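Local coordinates for putative major capsid protein (Cafeteriavirus-dependent mavirus, PDB 6G44) that probably builds the outer shell of the virophage, self-assembling from three-copy units of a double jelly-roll subunit, at residues C[113-118]-C[486-491]; C[285-290]-C[479-484]; C[119-124]-C[206-211]; C[63-68]-C[268-273]. All coordinates share one frame; numbering follows the deposited sequence.

Overall arrangement
From the N terminus, residues 63-68 open interaction 4, which closes at 268-273 and pins a corner of the large antiparallel sheet to its strand 258-273. Residues 113-118 lie within that span but wait until 486-491 for their partner, so interactions 1 and 4 cross. Interaction 3, between 119-124 and 206-211, falls inside both loops and fastens the loop after strand 195-205 to the end of strand 117-121 and the start of helix 123-130. Interaction 2 begins after interaction 4 has closed; it pairs 285-290 with 479-484 within the span of interaction 1. Interactions 1 and 2 share adjacent strands of the second sheet, so interaction 1 joins that sheet to the hairpin of the first.

Interaction 1 of 4, residues C[113-118]-C[486-491]; sequences NMNGKT and GTFMDD
The amide nitrogen ND2 of Asn-115 is gripped by two carbonyls, Gly-486 O across the contact and Asn-224 O of the adjoining strand, so each of its protons has an acceptor. Asn-115 ND2 lies 2.9 Å from Gly-486 O, in the carbonyl plane on a lone pair, and the bond is fairly straight (157°). Asn-115 OD1 meanwhile accepts from Thr-227 N, which fixes the rotation of the amide. Gly-486 suits its place because its backbone has positive phi (109°), a conformation natural to glycine.

Asn-115 and Gly-116 form the bend of a type I' turn, which closes the beta hairpin of strands 110-114 and 117-121 with a two-residue loop. Asparagine and glycine suit this turn because both tolerate positive phi. An Asx motif steadies it, with Asn-113 OD1 accepting from Gly-116 N at 2.9 Å.

Met-114 and Lys-117, at the turn's two ends, meet Phe-488 of the second sheet from different directions. Met-114 lays CB over the ring face, and its extended chain brings SD over that face too, 4.2 Å from the Phe-488 ring centroid, a Met-aromatic contact. Asn-115 ND2 sits at the ring edge, in plane, 3.6 Å from Phe-488 CE1. Lys-117 CB rests 3.7 Å from Phe-488 CB; beyond it the chain bends at chi2 (65°), passes Phe-488 O and takes the ammonium on to Asp-490. That salt bridge, Lys-117 NZ to Asp-490 OD1 at 3.1 Å, arrives from above the carboxylate plane, while a water accepting from both Lys-117 NZ and Asp-490 N braces it.

Interaction 2 of 4, residues C[285-290]-C[479-484]; sequences TIIYNT and LTYSFE
Tyr-288 reaches along the neighbouring strand rather than away from it. Its CG is anti to the carbonyl carbon, beside the backbone N (chi1 -59°). CB starts 3.9 Å from Thr-480 O; CD1 brings the ring edge to the same oxygen, which lies in the ring plane. CE1 rests 3.9 Å from Ser-482 CB, where a residue as small as serine lets the ring edge come close. At the tip, Tyr-288 OH binds Pro-221 O and accepts from a water that also donates to Ser-482 OG, while the ring stacks with Phe-222.

The ring lies along an antiparallel ladder of strands 286-289 and 479-482, at the start of one jelly-roll strand and the end of another. Ile-286 with Ser-482 and Tyr-288 with Thr-480 are hydrogen-bonded pairs; the bond from Ser-482 N to Ile-286 O is 2.8 Å and nearly straight (171°). Beyond the ladder, the hydroxyls Thr-290 OG1 and Thr-480 OG1 bond at 2.8 Å, Thr-290 OG1 standing between N and carbonyl carbon.

On the opposite face Ile-287 divides its branches: CG2 touches Leu-479 CD1 at 3.6 Å, and CG1 lies alongside the Tyr-481 ring. Leu-11 of the second subunit packs on Ile-287 and Leu-479, whose apolar branches suit this face. Ladder and polar groups thus hold the strands within the chain, while Ile-287 and Leu-479 meet neighbouring subunits by apolar packing, Ile-287 also through its backbone.

Interaction 3 of 4, residues C[119-124]-C[206-211]; sequences FTSYPA and LVANPT
The loop that joins strand 195-205 to strand 222-235 packs here against the end of strand 117-121 and the first turn of helix 123-130, within the interior of the subunit.

Ser-121 carries the polar part. Its OG takes the crowded position between backbone N and carbonyl carbon (chi1 72°), which turns it toward the loop. There Ser-121 OG accepts a weak, bent bond from Asn-209 N at 3.3 Å. A water lies 2.7 Å from Ser-121 OG and within hydrogen-bonding distance of Phe-119 O and Asn-209 O, bringing three polar atoms together. A small hydroxyl suits this position, because Ala-208 CB lies just 3.4 Å from Ser-121 OG.

The loop can present itself in this way because residues 208-211 form a type VI turn: the peptide before Pro-210 is cis, and Thr-211 N bonds back to Ala-208 O. The side chains of cis Pro-210 and Phe-119 cross at about a right angle, with Pro-210 CD over one ring face, 4.0 Å from the Phe-119 ring centroid, as a CH-pi contact. Asn-209 leaves its carbonyl beside the same residue, with Phe-119 CB 3.3 Å from Asn-209 O; its ND2 is satisfied by Pro-291 O.

At the other end, Pro-123 follows the N-cap position Tyr-122. Proline is at home in a first helical turn, where a backbone N-H is not needed. Pro-123 CB and CG both lie against Val-207 O, CB at 3.3 Å, and this buried oxygen has no hydrogen-bonding partner in the model. Pro-123 CG also meets Ala-208 CB, 4.2 Å away.

Interaction 4 of 4, residues C[63-68]-C[268-273]; sequences QPLGNL and MLVQNW
Asn-272 ND2 donates to Gly-66 O at 2.8 Å, almost along the C=O axis and close to straight (161°). With CG anti to the backbone N, the amide reaches across to segment 63-68, and ND2 also bonds Thr-69 OG1. A water donating to both Asn-67 OD1 and Asn-272 OD1 bridges the two asparagines.

Next to this clamp, Leu-68 and Trp-273 form an antiparallel hydrogen-bonded pair, with Leu-68 N to Trp-273 O and Trp-273 N to Leu-68 O both 2.9 Å. Between Gly-66 and Leu-68 the chain turns a corner of the jelly-roll sheet, from strand 58-66 to strand 68-69. Asn-67 makes the corner with an unusual backbone (phi 58°, psi -135°), and its CB rests against Trp-273 O.

Packing spreads from the pair. Leu-68 CB lies over the centre of the indole face, 3.9 Å from the centroid of the Trp-273 six-membered ring, and Leu-68 CD1 continues to Trp-273 NE1 at 3.6 Å. That NE1 bonds Tyr-21 OH of the third subunit, and Trp-23 of the same subunit packs on Leu-68. Further back, Leu-65 CD1 and Val-270 CG1 meet tip to tip at 4.0 Å.

Interaction 1 of 4, residues C[113-118]-C[486-491]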
loop_
_atom_site.group_PDB
_atom_site.type_symbol
_atom_site.label_atom_id
_atom_site.label_comp_id
_atom_site.label_asym_id
_atom_site.label_seq_id
_atom_site.Cartn_x
_atom_site.Cartn_y
_atom_site.Cartn_z
ATOM N N ASN C 113 2.719 -11.984 35.314
ATOM C CA ASN C 113 1.912 -12.713 36.290
ATOM C C ASN C 113 0.477 -12.226 36.188
ATOM O O ASN C 113 0.199 -11.033 36.390
ATOM C CB ASN C 113 2.490 -12.471 37.686
ATOM C CG ASN C 113 1.768 -13.242 38.779
ATOM O OD1 ASN C 113 0.562 -13.428 38.740
ATOM N ND2 ASN C 113 2.522 -13.645 39.798
ATOM N N MET C 114 -0.416 -13.125 35.834
ATOM C CA MET C 114 -1.857 -12.890 35.916
ATOM C C MET C 114 -2.456 -13.864 36.936
ATOM O O MET C 114 -2.464 -15.072 36.718
ATOM C CB MET C 114 -2.505 -13.041 34.541
ATOM C CG MET C 114 -2.043 -11.968 33.571
ATOM S SD MET C 114 -2.980 -12.119 32.019
ATOM C CE MET C 114 -2.344 -10.680 31.133
ATOM N N ASN C 115 -2.998 -13.303 38.012
ATOM C CA ASN C 115 -3.667 -14.114 39.070
ATOM C C ASN C 115 -2.856 -15.321 39.554
ATOM O O ASN C 115 -3.395 -16.417 39.788
ATOM C CB ASN C 115 -5.087 -14.482 38.635
ATOM C CG ASN C 115 -5.979 -13.258 38.497
ATOM O OD1 ASN C 115 -5.629 -12.172 38.978
ATOM N ND2 ASN C 115 -7.078 -13.398 37.754
ATOM N N GLY C 116 -1.555 -15.115 39.679
ATOM C CA GLY C 116 -0.650 -16.156 40.127
ATOM C C GLY C 116 -0.010 -17.033 39.066
ATOM O O GLY C 116 0.901 -17.788 39.391
ATOM N N LYS C 117 -0.507 -17.001 37.822
ATOM C CA LYS C 117 0.083 -17.765 36.725
ATOM C C LYS C 117 1.145 -16.926 36.065
ATOM O O LYS C 117 0.864 -15.787 35.683
ATOM C CB LYS C 117 -0.982 -18.135 35.698
ATOM C CG LYS C 117 -0.443 -18.671 34.367
ATOM C CD LYS C 117 0.264 -19.997 34.551
ATOM C CE LYS C 117 0.635 -20.563 33.189
ATOM N NZ LYS C 117 1.472 -21.791 33.274
ATOM N N THR C 118 2.372 -17.451 35.969
ATOM C CA THR C 118 3.441 -16.707 35.317
ATOM C C THR C 118 3.672 -17.206 33.893
ATOM O O THR C 118 3.539 -18.405 33.569
ATOM C CB THR C 118 4.754 -16.766 36.102
ATOM O OG1 THR C 118 5.192 -18.123 36.171
ATOM C CG2 THR C 118 4.583 -16.201 37.518
ATOM N N GLY C 486 -10.701 -16.857 38.325
ATOM C CA GLY C 486 -9.472 -16.082 38.274
ATOM C C GLY C 486 -8.278 -16.842 37.739
ATOM O O GLY C 486 -7.329 -16.223 37.262
ATOM N N THR C 487 -8.296 -18.168 37.826
ATOM C CA THR C 487 -7.196 -18.982 37.388
ATOM C C THR C 487 -6.881 -18.751 35.915
ATOM O O THR C 487 -7.774 -18.683 35.082
ATOM C CB THR C 487 -7.475 -20.476 37.627
ATOM O OG1 THR C 487 -7.770 -20.661 39.030
ATOM C CG2 THR C 487 -6.277 -21.312 37.273
ATOM N N PHE C 488 -5.585 -18.671 35.640
ATOM C CA PHE C 488 -5.075 -18.769 34.260
ATOM C C PHE C 488 -4.224 -20.028 34.112
ATOM O O PHE C 488 -3.498 -20.423 35.025
ATOM C CB PHE C 488 -4.209 -17.543 33.900
ATOM C CG PHE C 488 -4.986 -16.282 33.607
ATOM C CD1 PHE C 488 -5.445 -15.464 34.624
ATOM C CD2 PHE C 488 -5.226 -15.897 32.282
ATOM C CE1 PHE C 488 -6.143 -14.294 34.354
ATOM C CE2 PHE C 488 -5.926 -14.725 32.012
ATOM C CZ PHE C 488 -6.390 -13.926 33.041
ATOM N N MET C 489 -4.258 -20.591 32.910
ATOM C CA MET C 489 -3.446 -21.746 32.504
ATOM C C MET C 489 -3.021 -21.492 31.072
ATOM O O MET C 489 -3.662 -20.729 30.355
ATOM C CB MET C 489 -4.227 -23.066 32.557
ATOM C CG MET C 489 -4.657 -23.498 33.954
ATOM S SD MET C 489 -5.587 -25.051 33.870
ATOM C CE MET C 489 -4.341 -26.250 33.406
ATOM N N ASP C 490 -1.932 -22.109 30.654
ATOM C CA ASP C 490 -1.646 -22.175 29.223
ATOM C C ASP C 490 -1.195 -23.573 28.854
ATOM O O ASP C 490 -0.695 -24.309 29.695
ATOM C CB ASP C 490 -0.689 -21.059 28.764
ATOM C CG ASP C 490 0.721 -21.228 29.225
ATOM O OD1 ASP C 490 0.979 -21.892 30.242
ATOM O OD2 ASP C 490 1.597 -20.684 28.509
ATOM N N ASP C 491 -1.452 -23.973 27.617
ATOM C CA ASP C 491 -1.086 -25.311 27.162
ATOM C C ASP C 491 -0.998 -25.333 25.650
ATOM O O ASP C 491 -1.779 -24.678 24.956
ATOM C CB ASP C 491 -2.156 -26.355 27.555
ATOM C CG ASP C 491 -2.026 -26.846 28.967
ATOM O OD1 ASP C 491 -0.973 -27.395 29.331
ATOM O OD2 ASP C 491 -2.999 -26.655 29.715
HETATM O O HOH W 1 -3.870 -18.575 38.026
HETATM O O HOH W 2 -0.792 -23.753 32.908
HETATM O O HOH W 3 3.494 -20.175 31.389
#

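Interaction 2 of 4, residues C[285-290]-C[479-484]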
loop_
_atom_site.group_PDB
_atom_site.type_symbol
_atom_site.label_atom_id
_atom_site.label_comp_id
_atom_site.label_asym_id
_atom_site.label_seq_id
_atom_site.Cartn_x
_atom_site.Cartn_y
_atom_site.Cartn_z
ATOM N N THR C 285 -15.120 -19.288 30.646
ATOM C CA THR C 285 -13.759 -19.586 30.230
ATOM C C THR C 285 -13.444 -18.903 28.919
ATOM O O THR C 285 -14.085 -19.193 27.908
ATOM C CB THR C 285 -13.529 -21.102 30.115
ATOM O OG1 THR C 285 -13.788 -21.696 31.389
ATOM C CG2 THR C 285 -12.100 -21.424 29.733
ATOM N N ILE C 286 -12.462 -18.005 28.949
ATOM C CA ILE C 286 -12.069 -17.217 27.761
ATOM C C ILE C 286 -10.741 -17.784 27.274
ATOM O O ILE C 286 -9.837 -18.048 28.057
ATOM C CB ILE C 286 -11.943 -15.708 28.076
ATOM C CG1 ILE C 286 -13.255 -15.169 28.679
ATOM C CG2 ILE C 286 -11.583 -14.933 26.808
ATOM C CD1 ILE C 286 -13.121 -13.818 29.333
ATOM N N ILE C 287 -10.626 -17.917 25.958
ATOM C CA ILE C 287 -9.434 -18.513 25.298
ATOM C C ILE C 287 -8.659 -17.415 24.533
ATOM O O ILE C 287 -9.268 -16.575 23.856
ATOM C CB ILE C 287 -9.874 -19.608 24.322
ATOM C CG1 ILE C 287 -10.623 -20.708 25.089
ATOM C CG2 ILE C 287 -8.680 -20.176 23.567
ATOM C CD1 ILE C 287 -11.281 -21.766 24.239
ATOM N N TYR C 288 -7.332 -17.394 24.695
ATOM C CA TYR C 288 -6.426 -16.424 24.020
ATOM C C TYR C 288 -5.381 -17.196 23.233
ATOM O O TYR C 288 -4.787 -18.145 23.720
ATOM C CB TYR C 288 -5.691 -15.542 25.027
ATOM C CG TYR C 288 -6.622 -14.739 25.897
ATOM C CD1 TYR C 288 -7.240 -15.344 26.979
ATOM C CD2 TYR C 288 -6.898 -13.400 25.636
ATOM C CE1 TYR C 288 -8.127 -14.631 27.770
ATOM C CE2 TYR C 288 -7.793 -12.676 26.417
ATOM C CZ TYR C 288 -8.409 -13.321 27.471
ATOM O OH TYR C 288 -9.291 -12.636 28.261
ATOM N N ASN C 289 -5.148 -16.736 22.004
ATOM C CA ASN C 289 -4.091 -17.278 21.158
ATOM C C ASN C 289 -2.774 -16.638 21.623
ATOM O O ASN C 289 -2.632 -15.419 21.611
ATOM C CB ASN C 289 -4.392 -16.904 19.690
ATOM C CG ASN C 289 -3.630 -17.757 18.696
ATOM O OD1 ASN C 289 -2.746 -18.484 19.048
ATOM N ND2 ASN C 289 -4.068 -17.722 17.447
ATOM N N THR C 290 -1.844 -17.461 22.102
ATOM C CA THR C 290 -0.600 -16.991 22.706
ATOM C C THR C 290 0.556 -17.871 22.229
ATOM O O THR C 290 1.083 -18.679 22.991
ATOM C CB THR C 290 -0.694 -16.970 24.261
ATOM O OG1 THR C 290 -1.052 -18.273 24.720
ATOM C CG2 THR C 290 -1.718 -15.967 24.704
ATOM N N LEU C 479 -2.308 -21.967 23.666
ATOM C CA LEU C 479 -3.455 -21.183 24.111
ATOM C C LEU C 479 -3.369 -20.893 25.587
ATOM O O LEU C 479 -2.882 -21.723 26.353
ATOM C CB LEU C 479 -4.744 -21.916 23.867
ATOM C CG LEU C 479 -5.121 -22.262 22.437
ATOM C CD1 LEU C 479 -6.527 -22.861 22.379
ATOM C CD2 LEU C 479 -4.963 -21.131 21.449
ATOM N N THR C 480 -3.837 -19.705 25.960
ATOM C CA THR C 480 -4.004 -19.313 27.355
ATOM C C THR C 480 -5.504 -19.332 27.667
ATOM O O THR C 480 -6.351 -18.868 26.886
ATOM C CB THR C 480 -3.368 -17.936 27.583
ATOM O OG1 THR C 480 -1.951 -18.070 27.397
ATOM C CG2 THR C 480 -3.643 -17.417 29.011
ATOM N N TYR C 481 -5.835 -19.886 28.843
ATOM C CA TYR C 481 -7.221 -20.049 29.290
ATOM C C TYR C 481 -7.441 -19.231 30.553
ATOM O O TYR C 481 -6.667 -19.329 31.519
ATOM C CB TYR C 481 -7.529 -21.515 29.584
ATOM C CG TYR C 481 -7.298 -22.425 28.414
ATOM C CD1 TYR C 481 -6.044 -22.973 28.184
ATOM C CD2 TYR C 481 -8.319 -22.706 27.515
ATOM C CE1 TYR C 481 -5.821 -23.802 27.096
ATOM C CE2 TYR C 481 -8.094 -23.520 26.429
ATOM C CZ TYR C 481 -6.844 -24.065 26.229
ATOM O OH TYR C 481 -6.668 -24.891 25.136
ATOM N N SER C 482 -8.484 -18.411 30.522
ATOM C CA SER C 482 -8.886 -17.584 31.656
ATOM C C SER C 482 -10.173 -18.177 32.228
ATOM O O SER C 482 -11.208 -18.099 31.577
ATOM C CB SER C 482 -9.131 -16.155 31.178
ATOM O OG SER C 482 -9.716 -15.352 32.206
ATOM N N PHE C 483 -10.090 -18.736 33.439
ATOM C CA PHE C 483 -11.260 -19.326 34.099
ATOM C C PHE C 483 -11.926 -18.293 34.972
ATOM O O PHE C 483 -11.295 -17.360 35.466
ATOM C CB PHE C 483 -10.845 -20.527 34.910
ATOM C CG PHE C 483 -10.222 -21.606 34.083
ATOM C CD1 PHE C 483 -11.019 -22.508 33.422
ATOM C CD2 PHE C 483 -8.850 -21.682 33.930
ATOM C CE1 PHE C 483 -10.473 -23.513 32.626
ATOM C CE2 PHE C 483 -8.284 -22.658 33.111
ATOM C CZ PHE C 483 -9.087 -23.585 32.480
ATOM N N GLU C 484 -13.216 -18.519 35.180
ATOM C CA GLU C 484 -14.046 -17.550 35.867
ATOM C C GLU C 484 -13.617 -17.257 37.301
ATOM O O GLU C 484 -13.756 -16.132 37.778
ATOM C CB GLU C 484 -15.489 -18.040 35.875
ATOM C CG GLU C 484 -16.418 -16.974 36.368
ATOM C CD GLU C 484 -17.841 -17.310 36.074
ATOM O OE1 GLU C 484 -18.366 -18.236 36.742
ATOM O OE2 GLU C 484 -18.416 -16.645 35.190
HETATM O O HOH W 4 -14.300 -21.066 34.142
HETATM O O HOH W 5 -8.939 -12.840 31.006
#

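Interaction 3 of 4, residues C[119-124]-C[206-211]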
loop_
_atom_site.group_PDB
_atom_site.type_symbol
_atom_site.label_atom_id
_atom_site.label_comp_id
_atom_site.label_asym_id
_atom_site.label_seq_id
_atom_site.Cartn_x
_atom_site.Cartn_y
_atom_site.Cartn_z
ATOM N N PHE C 119 3.988 -16.233 33.047
ATOM C CA PHE C 119 4.314 -16.463 31.634
ATOM C C PHE C 119 5.696 -15.866 31.405
ATOM O O PHE C 119 5.878 -14.677 31.600
ATOM C CB PHE C 119 3.313 -15.741 30.730
ATOM C CG PHE C 119 1.861 -16.080 30.973
ATOM C CD1 PHE C 119 1.108 -15.369 31.896
ATOM C CD2 PHE C 119 1.219 -17.044 30.194
ATOM C CE1 PHE C 119 -0.237 -15.659 32.092
ATOM C CE2 PHE C 119 -0.135 -17.335 30.379
ATOM C CZ PHE C 119 -0.851 -16.651 31.352
ATOM N N THR C 120 6.665 -16.697 31.038
ATOM C CA THR C 120 8.020 -16.232 30.766
ATOM C C THR C 120 8.258 -16.236 29.263
ATOM O O THR C 120 8.046 -17.236 28.617
ATOM C CB THR C 120 9.059 -17.137 31.477
ATOM O OG1 THR C 120 8.815 -17.073 32.898
ATOM C CG2 THR C 120 10.474 -16.679 31.217
ATOM N N SER C 121 8.691 -15.105 28.739
ATOM C CA SER C 121 8.977 -14.992 27.308
ATOM C C SER C 121 10.162 -14.095 27.062
ATOM O O SER C 121 10.736 -13.518 27.983
ATOM C CB SER C 121 7.721 -14.549 26.584
ATOM O OG SER C 121 7.445 -13.239 26.852
ATOM N N TYR C 122 10.540 -13.974 25.784
ATOM C CA TYR C 122 11.808 -13.362 25.409
ATOM C C TYR C 122 11.558 -12.330 24.308
ATOM O O TYR C 122 11.706 -12.652 23.106
ATOM C CB TYR C 122 12.758 -14.477 24.964
ATOM C CG TYR C 122 12.910 -15.504 26.051
ATOM C CD1 TYR C 122 13.762 -15.279 27.108
ATOM C CD2 TYR C 122 12.142 -16.663 26.042
ATOM C CE1 TYR C 122 13.870 -16.206 28.154
ATOM C CE2 TYR C 122 12.231 -17.584 27.078
ATOM C CZ TYR C 122 13.108 -17.345 28.113
ATOM O OH TYR C 122 13.184 -18.294 29.131
ATOM N N PRO C 123 11.154 -11.114 24.690
ATOM C CA PRO C 123 10.690 -10.152 23.676
ATOM C C PRO C 123 11.724 -9.827 22.601
ATOM O O PRO C 123 11.353 -9.697 21.418
ATOM C CB PRO C 123 10.346 -8.927 24.526
ATOM C CG PRO C 123 9.918 -9.500 25.849
ATOM C CD PRO C 123 10.870 -10.636 26.073
ATOM N N ALA C 124 12.990 -9.642 22.958
ATOM C CA ALA C 124 14.004 -9.262 21.952
ATOM C C ALA C 124 14.140 -10.395 20.927
ATOM O O ALA C 124 14.271 -10.134 19.728
ATOM C CB ALA C 124 15.335 -8.976 22.622
ATOM N N LEU C 206 4.065 -4.096 24.158
ATOM C CA LEU C 206 4.927 -5.160 24.669
ATOM C C LEU C 206 4.644 -6.478 23.967
ATOM O O LEU C 206 3.486 -6.909 23.955
ATOM C CB LEU C 206 4.682 -5.338 26.167
ATOM C CG LEU C 206 5.487 -6.429 26.871
ATOM C CD1 LEU C 206 6.982 -6.268 26.721
ATOM C CD2 LEU C 206 5.103 -6.451 28.354
ATOM N N VAL C 207 5.696 -7.132 23.434
ATOM C CA VAL C 207 5.597 -8.437 22.789
ATOM C C VAL C 207 6.068 -9.495 23.776
ATOM O O VAL C 207 7.258 -9.831 23.858
ATOM C CB VAL C 207 6.431 -8.451 21.494
ATOM C CG1 VAL C 207 6.418 -9.805 20.809
ATOM C CG2 VAL C 207 5.903 -7.365 20.566
ATOM N N ALA C 208 5.125 -9.975 24.579
ATOM C CA ALA C 208 5.430 -10.938 25.666
ATOM C C ALA C 208 4.191 -11.720 25.987
ATOM O O ALA C 208 3.161 -11.115 26.257
ATOM C CB ALA C 208 5.936 -10.206 26.897
ATOM N N ASN C 209 4.269 -13.045 26.000
ATOM C CA ASN C 209 3.071 -13.843 26.324
ATOM C C ASN C 209 2.458 -13.396 27.681
ATOM O O ASN C 209 3.223 -13.160 28.627
ATOM C CB ASN C 209 3.414 -15.326 26.388
ATOM C CG ASN C 209 3.866 -15.902 25.044
ATOM O OD1 ASN C 209 4.776 -15.359 24.401
ATOM N ND2 ASN C 209 3.254 -17.002 24.631
ATOM N N PRO C 210 1.136 -13.233 27.794
ATOM C CA PRO C 210 0.087 -13.547 26.815
ATOM C C PRO C 210 -0.456 -12.330 26.051
ATOM O O PRO C 210 -1.609 -12.375 25.580
ATOM C CB PRO C 210 -1.006 -14.115 27.714
ATOM C CG PRO C 210 -0.914 -13.213 28.915
ATOM C CD PRO C 210 0.543 -12.907 29.108
ATOM N N THR C 211 0.334 -11.275 25.881
ATOM C CA THR C 211 -0.198 -10.063 25.247
ATOM C C THR C 211 -0.629 -10.354 23.825
ATOM O O THR C 211 -0.101 -11.215 23.130
ATOM C CB THR C 211 0.766 -8.860 25.240
ATOM O OG1 THR C 211 1.847 -9.104 24.339
ATOM C CG2 THR C 211 1.271 -8.506 26.646
HETATM O O HOH W 6 5.900 -13.170 29.102
#

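Interaction 4 of 4, residues C[63-68]-C[268-273]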
loop_
_atom_site.group_PDB
_atom_site.type_symbol
_atom_site.label_atom_id
_atom_site.label_comp_id
_atom_site.label_asym_id
_atom_site.label_seq_id
_atom_site.Cartn_x
_atom_site.Cartn_y
_atom_site.Cartn_z
ATOM N N GLN C 63 0.349 -3.929 39.590
ATOM C CA GLN C 63 -0.865 -3.129 39.630
ATOM C C GLN C 63 -2.093 -3.995 39.365
ATOM O O GLN C 63 -2.513 -4.186 38.219
ATOM C CB GLN C 63 -0.796 -1.956 38.642
ATOM C CG GLN C 63 -2.025 -1.058 38.708
ATOM C CD GLN C 63 -2.179 -0.475 40.096
ATOM O OE1 GLN C 63 -1.403 0.399 40.487
ATOM N NE2 GLN C 63 -3.170 -0.952 40.854
ATOM N N PRO C 64 -2.724 -4.506 40.430
ATOM C CA PRO C 64 -4.019 -5.138 40.243
ATOM C C PRO C 64 -5.009 -4.208 39.505
ATOM O O PRO C 64 -5.047 -2.996 39.789
ATOM C CB PRO C 64 -4.472 -5.404 41.682
ATOM C CG PRO C 64 -3.184 -5.554 42.438
ATOM C CD PRO C 64 -2.323 -4.483 41.867
ATOM N N LEU C 65 -5.805 -4.795 38.602
ATOM C CA LEU C 65 -6.774 -4.044 37.819
ATOM C C LEU C 65 -8.064 -4.819 37.781
ATOM O O LEU C 65 -8.105 -5.981 37.444
ATOM C CB LEU C 65 -6.255 -3.785 36.390
ATOM C CG LEU C 65 -5.087 -2.815 36.229
ATOM C CD1 LEU C 65 -4.605 -2.850 34.769
ATOM C CD2 LEU C 65 -5.394 -1.419 36.674
ATOM N N GLY C 66 -9.128 -4.122 38.117
ATOM C CA GLY C 66 -10.435 -4.730 38.129
ATOM C C GLY C 66 -11.080 -4.758 36.757
ATOM O O GLY C 66 -10.630 -4.066 35.823
ATOM N N ASN C 67 -12.098 -5.590 36.643
ATOM C CA ASN C 67 -12.961 -5.592 35.453
ATOM C C ASN C 67 -12.101 -5.867 34.189
ATOM O O ASN C 67 -11.275 -6.770 34.228
ATOM C CB ASN C 67 -13.821 -4.324 35.428
ATOM C CG ASN C 67 -14.735 -4.252 36.620
ATOM O OD1 ASN C 67 -14.431 -3.561 37.628
ATOM N ND2 ASN C 67 -15.793 -5.019 36.561
ATOM N N LEU C 68 -12.282 -5.119 33.092
ATOM C CA LEU C 68 -11.582 -5.454 31.845
ATOM C C LEU C 68 -10.339 -4.622 31.636
ATOM O O LEU C 68 -10.339 -3.427 31.874
ATOM C CB LEU C 68 -12.512 -5.289 30.652
ATOM C CG LEU C 68 -13.769 -6.160 30.680
ATOM C CD1 LEU C 68 -14.590 -5.965 29.399
ATOM C CD2 LEU C 68 -13.490 -7.626 30.931
ATOM N N MET C 268 3.770 1.734 32.048
ATOM C CA MET C 268 2.923 0.784 31.309
ATOM C C MET C 268 1.578 1.421 31.125
ATOM O O MET C 268 0.967 1.852 32.100
ATOM C CB MET C 268 2.805 -0.547 32.019
ATOM C CG MET C 268 1.924 -1.534 31.264
ATOM S SD MET C 268 2.144 -3.239 31.795
ATOM C CE MET C 268 1.509 -3.142 33.460
ATOM N N LEU C 269 1.116 1.513 29.871
ATOM C CA LEU C 269 -0.121 2.177 29.521
ATOM C C LEU C 269 -1.102 1.151 29.011
ATOM O O LEU C 269 -0.763 0.386 28.083
ATOM C CB LEU C 269 0.104 3.225 28.445
ATOM C CG LEU C 269 0.677 4.583 28.866
ATOM C CD1 LEU C 269 1.968 4.515 29.673
ATOM C CD2 LEU C 269 0.881 5.494 27.681
ATOM N N VAL C 270 -2.288 1.084 29.604
ATOM C CA VAL C 270 -3.291 0.135 29.157
ATOM C C VAL C 270 -4.691 0.618 29.503
ATOM O O VAL C 270 -4.908 1.218 30.562
ATOM C CB VAL C 270 -3.029 -1.284 29.756
ATOM C CG1 VAL C 270 -3.240 -1.306 31.285
ATOM C CG2 VAL C 270 -3.805 -2.373 29.045
ATOM N N GLN C 271 -5.649 0.349 28.619
ATOM C CA GLN C 271 -7.032 0.631 28.906
ATOM C C GLN C 271 -7.577 -0.262 30.022
ATOM O O GLN C 271 -7.172 -1.397 30.197
ATOM C CB GLN C 271 -7.858 0.453 27.620
ATOM C CG GLN C 271 -7.615 1.547 26.574
ATOM C CD GLN C 271 -7.967 1.098 25.186
ATOM O OE1 GLN C 271 -7.377 0.150 24.681
ATOM N NE2 GLN C 271 -8.949 1.778 24.541
ATOM N N ASN C 272 -8.525 0.287 30.771
ATOM C CA ASN C 272 -9.197 -0.444 31.832
ATOM C C ASN C 272 -10.622 0.088 31.931
ATOM O O ASN C 272 -10.813 1.288 31.931
ATOM C CB ASN C 272 -8.473 -0.276 33.169
ATOM C CG ASN C 272 -9.159 -1.045 34.286
ATOM O OD1 ASN C 272 -9.904 -0.460 35.084
ATOM N ND2 ASN C 272 -8.974 -2.329 34.333
ATOM N N TRP C 273 -11.602 -0.814 31.980
ATOM C CA TRP C 273 -13.001 -0.370 31.928
ATOM C C TRP C 273 -13.934 -1.439 32.423
ATOM O O TRP C 273 -13.580 -2.613 32.519
ATOM C CB TRP C 273 -13.374 0.100 30.495
ATOM C CG TRP C 273 -13.494 -1.006 29.504
ATOM C CD1 TRP C 273 -14.657 -1.556 29.054
ATOM C CD2 TRP C 273 -12.432 -1.712 28.833
ATOM N NE1 TRP C 273 -14.392 -2.550 28.143
ATOM C CE2 TRP C 273 -13.034 -2.682 28.004
ATOM C CE3 TRP C 273 -11.031 -1.611 28.839
ATOM C CZ2 TRP C 273 -12.286 -3.549 27.195
ATOM C CZ3 TRP C 273 -10.291 -2.486 28.031
ATOM C CH2 TRP C 273 -10.919 -3.442 27.245
HETATM O O HOH W 7 -12.199 -1.662 37.092
#